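Local coordinates for protein PHOX (Pseudomonas fluorescens, PDB 4A9V) that hydrolyses phosphate monoesters as a PhoX-type alkaline phosphatase, a beta-propeller enzyme built around an iron-calcium cofactor, at residues K112-E117 and P232-A237; G174-C179 and T197-S202. One frame throughout, in Å; residues are numbered along the deposited sequence.

Contact 1 of 2, residues K112-E117 and P232-A237; sequences KALACE and PRFDMA
Leu114, near the C-terminal end of helix 107-115, meets the outer end of the Phe234 ring, the two side chains approaching from opposite directions. Both methyls take part: Leu114 CD1 lies 3.8 Å from Phe234 CE2, and Leu114 CD2 lies 3.9 Å from Phe234 CZ, so both meet the CE2-CZ end of the ring from one side, obliquely. The contact is narrow, burying 91 Å² in all, and the nearest CA atoms, those of Leu114 and Phe234, stay 11.4 Å apart; long side chains alone span the gap. CG of Phe234 is anti to the carbonyl carbon (chi1 -65°), which sends the ring out toward the helix. The Arg233 guanidinium lies against the same ring, with Phe234 CZ 3.6 Å above its plane and over its centre, while Arg233 NH2 comes within 4.4 Å of Leu114 CD1. Arg233 is fixed by a salt bridge to Glu242 and by hydrogen bonds from NH2 to Gly145 O and Asn146 OD1. Trp227 meets Phe234 edge-to-face and also touches Leu114, tying ring and helix together. Further back, Asp235 N bonds to Pro232 O at 3.0 Å, closing the 3-10 turn that carries Phe234. Asp235 OD1 then accepts from Ala237 N at 3.0 Å, forming an Asx turn in the long loop that joins helix 211-216 to strand 249-252 in this beta-propeller.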
ATOM      1  N   LYS A 112      -9.511  -9.403 -18.675  1.00  8.63           N
ATOM      2  CA  LYS A 112     -10.476  -8.706 -17.836  1.00  8.16           C
ATOM      3  C   LYS A 112      -9.968  -8.550 -16.395  1.00  8.00           C
ATOM      4  O   LYS A 112     -10.146  -7.501 -15.783  1.00  8.36           O
ATOM      5  CB  LYS A 112     -11.801  -9.461 -17.860  1.00  8.99           C
ATOM      6  CG  LYS A 112     -12.924  -8.835 -17.067  1.00  9.47           C
ATOM      7  CD  LYS A 112     -14.240  -9.519 -17.391  1.00 10.54           C
ATOM      8  CE  LYS A 112     -15.294  -9.222 -16.348  1.00 12.24           C
ATOM      9  NZ  LYS A 112     -16.613  -9.814 -16.707  1.00 10.64           N
ATOM     10  N   ALA A 113      -9.304  -9.576 -15.865  1.00  7.88           N
ATOM     11  CA  ALA A 113      -8.685  -9.489 -14.536  1.00  7.49           C
ATOM     12  C   ALA A 113      -7.558  -8.459 -14.530  1.00  6.85           C
ATOM     13  O   ALA A 113      -7.478  -7.631 -13.627  1.00  7.58           O
ATOM     14  CB  ALA A 113      -8.177 -10.856 -14.090  1.00  9.02           C
ATOM     15  N   LEU A 114      -6.694  -8.498 -15.533  1.00  7.53           N
ATOM     16  CA  LEU A 114      -5.611  -7.521 -15.620  1.00  7.75           C
ATOM     17  C   LEU A 114      -6.155  -6.092 -15.750  1.00  7.14           C
ATOM     18  O   LEU A 114      -5.578  -5.144 -15.207  1.00  7.65           O
ATOM     19  CB  LEU A 114      -4.713  -7.857 -16.812  1.00  7.86           C
ATOM     20  CG  LEU A 114      -3.687  -8.952 -16.521  1.00  8.84           C
ATOM     21  CD1 LEU A 114      -3.245  -9.636 -17.802  1.00 10.38           C
ATOM     22  CD2 LEU A 114      -2.482  -8.396 -15.786  1.00  9.17           C
ATOM     23  N   ALA A 115      -7.310  -5.958 -16.400  1.00  7.59           N
ATOM     24  CA  ALA A 115      -7.960  -4.666 -16.575  1.00  7.58           C
ATOM     25  C   ALA A 115      -8.422  -4.073 -15.247  1.00  7.11           C
ATOM     26  O   ALA A 115      -8.576  -2.860 -15.124  1.00  8.26           O
ATOM     27  CB  ALA A 115      -9.137  -4.804 -17.522  1.00  7.58           C
ATOM     28  N   CYS A 116      -8.734  -4.938 -14.287  1.00  7.24           N
ATOM     29  CA  CYS A 116      -9.191  -4.505 -12.974  1.00  6.90           C
ATOM     30  C   CYS A 116      -8.107  -3.856 -12.134  1.00  6.96           C
ATOM     31  O   CYS A 116      -8.429  -3.260 -11.112  1.00  8.07           O
ATOM     32  CB  CYS A 116      -9.718  -5.699 -12.188  1.00  7.98           C
ATOM     33  SG  CYS A 116     -11.321  -6.341 -12.703  1.00  9.33           S
ATOM     34  N   GLU A 117      -6.847  -4.165 -12.431  1.00  7.23           N
ATOM     35  CA  GLU A 117      -5.732  -3.786 -11.572  1.00  6.94           C
ATOM     36  C   GLU A 117      -4.977  -2.621 -12.183  1.00  6.78           C
ATOM     37  O   GLU A 117      -5.118  -2.335 -13.369  1.00  8.07           O
ATOM     38  CB  GLU A 117      -4.807  -4.983 -11.361  1.00  7.40           C
ATOM     39  CG  GLU A 117      -5.572  -6.197 -10.842  1.00  8.48           C
ATOM     40  CD  GLU A 117      -4.728  -7.379 -10.423  1.00  7.40           C
ATOM     41  OE1 GLU A 117      -3.496  -7.273 -10.302  1.00  8.49           O
ATOM     42  OE2 GLU A 117      -5.336  -8.461 -10.247  1.00  9.14           O
ATOM     43  N   PRO A 232       0.539 -16.464 -21.802  1.00 11.24           N
ATOM     44  CA  PRO A 232       1.863 -17.031 -21.564  1.00 12.59           C
ATOM     45  C   PRO A 232       2.883 -16.045 -21.009  1.00  9.70           C
ATOM     46  O   PRO A 232       3.948 -16.466 -20.560  1.00 10.30           O
ATOM     47  CB  PRO A 232       2.302 -17.515 -22.948  1.00 15.15           C
ATOM     48  CG  PRO A 232       1.460 -16.765 -23.918  1.00 21.23           C
ATOM     49  CD  PRO A 232       0.156 -16.521 -23.220  1.00 13.52           C
ATOM     50  N   ARG A 233       2.539 -14.757 -20.962  1.00 10.34           N
ATOM     51  CA  ARG A 233       3.408 -13.776 -20.331  1.00  9.84           C
ATOM     52  C   ARG A 233       3.669 -14.141 -18.865  1.00  9.11           C
ATOM     53  O   ARG A 233       4.708 -13.802 -18.309  1.00  9.56           O
ATOM     54  CB  ARG A 233       2.790 -12.382 -20.445  1.00 10.18           C
ATOM     55  CG  ARG A 233       3.679 -11.265 -19.920  1.00  9.45           C
ATOM     56  CD  ARG A 233       3.274  -9.898 -20.447  1.00  9.33           C
ATOM     57  NE  ARG A 233       1.978  -9.455 -19.944  1.00  9.64           N
ATOM     58  CZ  ARG A 233       1.824  -8.502 -19.031  1.00  9.38           C
ATOM     59  NH1 ARG A 233       2.829  -8.182 -18.228  1.00  9.20           N
ATOM     60  NH2 ARG A 233       0.656  -7.892 -18.903  1.00  9.68           N
ATOM     61  N   PHE A 234       2.708 -14.831 -18.261  1.00  8.79           N
ATOM     62  CA  PHE A 234       2.752 -15.195 -16.851  1.00  8.70           C
ATOM     63  C   PHE A 234       3.217 -16.634 -16.611  1.00  8.81           C
ATOM     64  O   PHE A 234       3.230 -17.104 -15.466  1.00  9.54           O
ATOM     65  CB  PHE A 234       1.371 -14.966 -16.233  1.00  8.67           C
ATOM     66  CG  PHE A 234       0.959 -13.516 -16.226  1.00  8.42           C
ATOM     67  CD1 PHE A 234       1.476 -12.646 -15.288  1.00  9.06           C
ATOM     68  CD2 PHE A 234       0.258 -12.978 -17.290  1.00  9.06           C
ATOM     69  CE1 PHE A 234       1.252 -11.285 -15.380  1.00 10.16           C
ATOM     70  CE2 PHE A 234       0.028 -11.615 -17.391  1.00 10.67           C
ATOM     71  CZ  PHE A 234       0.546 -10.766 -16.445  1.00 10.54           C
ATOM     72  N   ASP A 235       3.588 -17.324 -17.694  1.00  8.80           N
ATOM     73  CA  ASP A 235       4.081 -18.699 -17.634  1.00 10.26           C
ATOM     74  C   ASP A 235       5.601 -18.704 -17.547  1.00  9.77           C
ATOM     75  O   ASP A 235       6.296 -18.395 -18.521  1.00 10.20           O
ATOM     76  CB  ASP A 235       3.615 -19.451 -18.878  1.00 10.09           C
ATOM     77  CG  ASP A 235       4.049 -20.908 -18.894  1.00 11.00           C
ATOM     78  OD1 ASP A 235       4.774 -21.346 -17.969  1.00 12.21           O
ATOM     79  OD2 ASP A 235       3.621 -21.619 -19.826  1.00 14.88           O
ATOM     80  N   MET A 236       6.106 -19.015 -16.356  1.00  9.68           N
ATOM     81  CA  MET A 236       7.541 -18.994 -16.087  1.00 10.54           C
ATOM     82  C   MET A 236       8.343 -20.010 -16.897  1.00 10.50           C
ATOM     83  O   MET A 236       9.561 -19.872 -17.004  1.00 11.83           O
ATOM     84  CB  MET A 236       7.798 -19.221 -14.599  1.00  9.73           C
ATOM     85  CG  MET A 236       7.278 -18.105 -13.715  1.00 10.89           C
ATOM     86  SD  MET A 236       8.304 -16.627 -13.830  1.00 11.45           S
ATOM     87  CE  MET A 236       9.824 -17.183 -13.066  1.00 11.29           C
ATOM     88  N   ALA A 237       7.680 -21.016 -17.465  1.00 11.79           N
ATOM     89  CA  ALA A 237       8.363 -21.961 -18.351  1.00 12.25           C
ATOM     90  C   ALA A 237       8.781 -21.260 -19.641  1.00 14.31           C
ATOM     91  O   ALA A 237       9.642 -21.757 -20.367  1.00 16.35           O
ATOM     92  CB  ALA A 237       7.474 -23.160 -18.657  1.00 15.42           C
TER

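Contact 2 of 2, residues G174-C179 and T197-S202; sequences GTFQNC and TDCFGS. With FEO (mu-oxo-diiron), chain S.
Cys199 is set against both Phe176 and Gln177, and the tight part of this buried contact gathers round its sulfur. Cys199 SG lies 3.7 Å from Gln177 CG and 4.7 Å from the centroid of the Phe176 ring, 54° off the ring normal, an oblique sulfur-aromatic contact. CG of Phe176 sits between the backbone N and the carbonyl carbon (chi1 52°), directing the ring at the 3-10 turn of residues 197-199. Beyond the sulfur, Phe200 crosses Phe176 at about a right angle, its CE1 coming to the edge of the Phe176 ring, 4.0 Å from CZ. A leucine in place of Phe176 would probably open a gap beside Cys199 SG and leave Phe200 CE1 without its ring-edge neighbour. Segment 174-179 runs into the first strand of the hairpin 178-183/189-193, antiparallel neighbours at one margin of a sheet in the propeller, and 197-202 follows its second strand. Cys179, on the first strand, binds FE1 of the mu-oxo-diiron group through SG at 2.5 Å; Glu194, just after the second strand, and Glu90, which follows strand 82-89 of another sheet, are further iron ligands. Two waters complete the FE1 site, and one of them donates to the bridging oxygen. On the looser, hydrated side, Gln177 bends at chi2 (-77°) and reaches Asp198 through a water alone, which donates to Gln177 OE1 at 2.8 Å and to Asp198 OD2 at 2.9 Å. Asp198 is partly exposed, and its other oxygen, OD1, forms a salt bridge with Arg223.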
ATOM      1  N   GLY A 174       2.147  -3.356 -18.228  1.00  8.09           N
ATOM      2  CA  GLY A 174       1.337  -3.394 -17.029  1.00  8.25           C
ATOM      3  C   GLY A 174       2.029  -2.986 -15.753  1.00  8.08           C
ATOM      4  O   GLY A 174       3.245  -3.148 -15.581  1.00  8.12           O
ATOM      5  N   THR A 175       1.208  -2.461 -14.855  1.00  7.37           N
ATOM      6  CA  THR A 175       1.443  -2.495 -13.432  1.00  7.50           C
ATOM      7  C   THR A 175       0.193  -3.104 -12.807  1.00  8.53           C
ATOM      8  O   THR A 175      -0.920  -2.880 -13.298  1.00  9.26           O
ATOM      9  CB  THR A 175       1.736  -1.070 -12.903  1.00  7.79           C
ATOM     10  OG1 THR A 175       2.076  -1.115 -11.521  1.00  8.65           O
ATOM     11  CG2 THR A 175       0.559  -0.131 -13.092  1.00  9.95           C
ATOM     12  N   PHE A 176       0.398  -4.041 -11.888  1.00  7.94           N
ATOM     13  CA  PHE A 176      -0.704  -4.774 -11.291  1.00  7.74           C
ATOM     14  C   PHE A 176      -0.333  -5.140  -9.853  1.00  7.65           C
ATOM     15  O   PHE A 176       0.782  -4.866  -9.411  1.00  7.57           O
ATOM     16  CB  PHE A 176      -1.094  -6.008 -12.139  1.00  7.62           C
ATOM     17  CG  PHE A 176       0.063  -6.920 -12.491  1.00  8.14           C
ATOM     18  CD1 PHE A 176       0.536  -7.849 -11.573  1.00  8.11           C
ATOM     19  CD2 PHE A 176       0.647  -6.882 -13.745  1.00  8.14           C
ATOM     20  CE1 PHE A 176       1.606  -8.669 -11.879  1.00  8.49           C
ATOM     21  CE2 PHE A 176       1.691  -7.730 -14.071  1.00  9.06           C
ATOM     22  CZ  PHE A 176       2.197  -8.594 -13.123  1.00  9.59           C
ATOM     23  N   GLN A 177      -1.308  -5.609  -9.085  1.00  6.92           N
ATOM     24  CA  GLN A 177      -1.113  -5.853  -7.656  1.00  6.87           C
ATOM     25  C   GLN A 177      -0.596  -4.581  -6.978  1.00  6.12           C
ATOM     26  O   GLN A 177       0.157  -4.612  -6.002  1.00  7.21           O
ATOM     27  CB  GLN A 177      -0.232  -7.081  -7.399  1.00  7.38           C
ATOM     28  CG  GLN A 177      -0.900  -8.391  -7.809  1.00  8.12           C
ATOM     29  CD  GLN A 177      -1.961  -8.927  -6.847  1.00  8.49           C
ATOM     30  OE1 GLN A 177      -2.640  -9.906  -7.169  1.00 11.08           O
ATOM     31  NE2 GLN A 177      -1.979  -8.433  -5.623  1.00  8.32           N
ATOM     32  N   ASN A 178      -1.214  -3.476  -7.370  1.00  6.38           N
ATOM     33  CA  ASN A 178      -0.904  -2.145  -6.856  1.00  6.22           C
ATOM     34  C   ASN A 178      -1.510  -1.925  -5.482  1.00  6.52           C
ATOM     35  O   ASN A 178      -2.730  -1.862  -5.333  1.00  6.85           O
ATOM     36  CB  ASN A 178      -1.435  -1.082  -7.806  1.00  6.33           C
ATOM     37  CG  ASN A 178      -0.874  -1.238  -9.182  1.00  7.44           C
ATOM     38  OD1 ASN A 178      -1.252  -2.159  -9.909  1.00  8.56           O
ATOM     39  ND2 ASN A 178       0.164  -0.464  -9.473  1.00  9.51           N
ATOM     40  N   CYS A 179      -0.640  -1.849  -4.485  1.00  6.11           N
ATOM     41  CA  CYS A 179      -1.022  -1.855  -3.089  1.00  5.99           C
ATOM     42  C   CYS A 179      -1.212  -0.415  -2.622  1.00  5.74           C
ATOM     43  O   CYS A 179      -2.298   0.144  -2.762  1.00  7.03           O
ATOM     44  CB  CYS A 179       0.040  -2.611  -2.293  1.00  6.14           C
ATOM     45  SG  CYS A 179      -0.312  -2.734  -0.543  1.00  7.59           S
ATOM     46  N   THR A 197       4.109 -11.561  -7.487  1.00  7.47           N
ATOM     47  CA  THR A 197       4.516 -12.942  -7.709  1.00  7.83           C
ATOM     48  C   THR A 197       3.328 -13.892  -7.734  1.00  7.83           C
ATOM     49  O   THR A 197       3.396 -14.939  -8.375  1.00  9.23           O
ATOM     50  CB  THR A 197       5.508 -13.406  -6.627  1.00  9.33           C
ATOM     51  OG1 THR A 197       4.947 -13.152  -5.336  1.00 10.03           O
ATOM     52  CG2 THR A 197       6.824 -12.663  -6.741  1.00 10.16           C
ATOM     53  N   ASP A 198       2.239 -13.523  -7.059  1.00  8.09           N
ATOM     54  CA  ASP A 198       1.032 -14.356  -7.000  1.00  8.66           C
ATOM     55  C   ASP A 198       0.510 -14.671  -8.397  1.00  8.13           C
ATOM     56  O   ASP A 198      -0.188 -15.667  -8.594  1.00  9.44           O
ATOM     57  CB  ASP A 198      -0.076 -13.631  -6.233  1.00  9.54           C
ATOM     58  CG  ASP A 198       0.206 -13.501  -4.749  1.00 12.01           C
ATOM     59  OD1 ASP A 198       1.289 -13.917  -4.284  1.00 13.56           O
ATOM     60  OD2 ASP A 198      -0.679 -12.970  -4.044  1.00 13.73           O
ATOM     61  N   CYS A 199       0.754 -13.753  -9.328  1.00  7.54           N
ATOM     62  CA  CYS A 199       0.144 -13.782 -10.654  1.00  8.25           C
ATOM     63  C   CYS A 199       0.864 -14.705 -11.625  1.00  7.77           C
ATOM     64  O   CYS A 199       0.389 -14.909 -12.736  1.00  9.06           O
ATOM     65  CB  CYS A 199       0.116 -12.368 -11.223  1.00  8.92           C
ATOM     66  SG  CYS A 199      -0.860 -11.220 -10.245  1.00  9.92           S
ATOM     67  N   PHE A 200       2.035 -15.200 -11.231  1.00  7.74           N
ATOM     68  CA  PHE A 200       2.852 -16.032 -12.107  1.00  8.27           C
ATOM     69  C   PHE A 200       2.702 -17.501 -11.745  1.00  8.59           C
ATOM     70  O   PHE A 200       2.434 -17.851 -10.602  1.00  9.23           O
ATOM     71  CB  PHE A 200       4.315 -15.607 -12.002  1.00  8.37           C
ATOM     72  CG  PHE A 200       4.586 -14.247 -12.586  1.00  7.82           C
ATOM     73  CD1 PHE A 200       4.294 -13.094 -11.869  1.00  7.82           C
ATOM     74  CD2 PHE A 200       5.052 -14.118 -13.886  1.00  8.21           C
ATOM     75  CE1 PHE A 200       4.457 -11.849 -12.444  1.00  8.17           C
ATOM     76  CE2 PHE A 200       5.218 -12.875 -14.467  1.00  9.20           C
ATOM     77  CZ  PHE A 200       4.904 -11.737 -13.747  1.00  8.76           C
ATOM     78  N   GLY A 201       2.817 -18.353 -12.749  1.00  9.22           N
ATOM     79  CA  GLY A 201       2.848 -19.790 -12.526  1.00 10.50           C
ATOM     80  C   GLY A 201       3.695 -20.437 -13.593  1.00 10.01           C
ATOM     81  O   GLY A 201       4.494 -19.762 -14.234  1.00 10.40           O
ATOM     82  N   SER A 202       3.523 -21.735 -13.798  1.00 10.26           N
ATOM     83  CA  SER A 202       4.208 -22.400 -14.879  1.00  9.61           C
ATOM     84  C   SER A 202       3.340 -23.514 -15.427  1.00 11.97           C
ATOM     85  O   SER A 202       2.614 -24.175 -14.678  1.00 12.88           O
ATOM     86  CB  SER A 202       5.542 -22.977 -14.408  1.00 12.71           C
ATOM     87  OG  SER A 202       6.178 -23.661 -15.473  1.00 12.25           O
TER
HETATM   88 FE1  FEO S1594      -1.545  -4.846  -0.336  1.00  7.69          FE
HETATM   89 FE2  FEO S1594       0.529  -5.411   2.392  1.00  7.08          FE
HETATM   90  O   FEO S1594      -1.171  -5.002   1.573  1.00  7.92           O
HETATM   91  O   HOH W   1      -3.055 -11.775  -5.075  1.00 19.88           O
HETATM   92  O   HOH W   2      -3.360  -3.907   0.362  1.00  8.23           O
HETATM   93  O   HOH W   3      -2.505  -6.850   0.125  1.00 13.70           O

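Along the chain the order is 112-117, 174-179, 197-202, 232-237, so both segments of contact 2 fall between those of contact 1. Their centres are about 7 Å apart, on the same side of the chain's centre, and the segments join directly: Glu117 OE1 probably accepts from Gln177 N at 3.0 Å, and Met236 N probably donates to Gly201 O at 2.8 Å. Trp227, which borders contact 1, also touches Cys199 of contact 2. Contact 1 is buried but lies farther out, about 21 Å from the chain's centre; contact 2, at about 14 Å, reaches the diiron site, so together they connect helix 107-115 and the outer loop to strand 178-183, which carries the iron ligand Cys179.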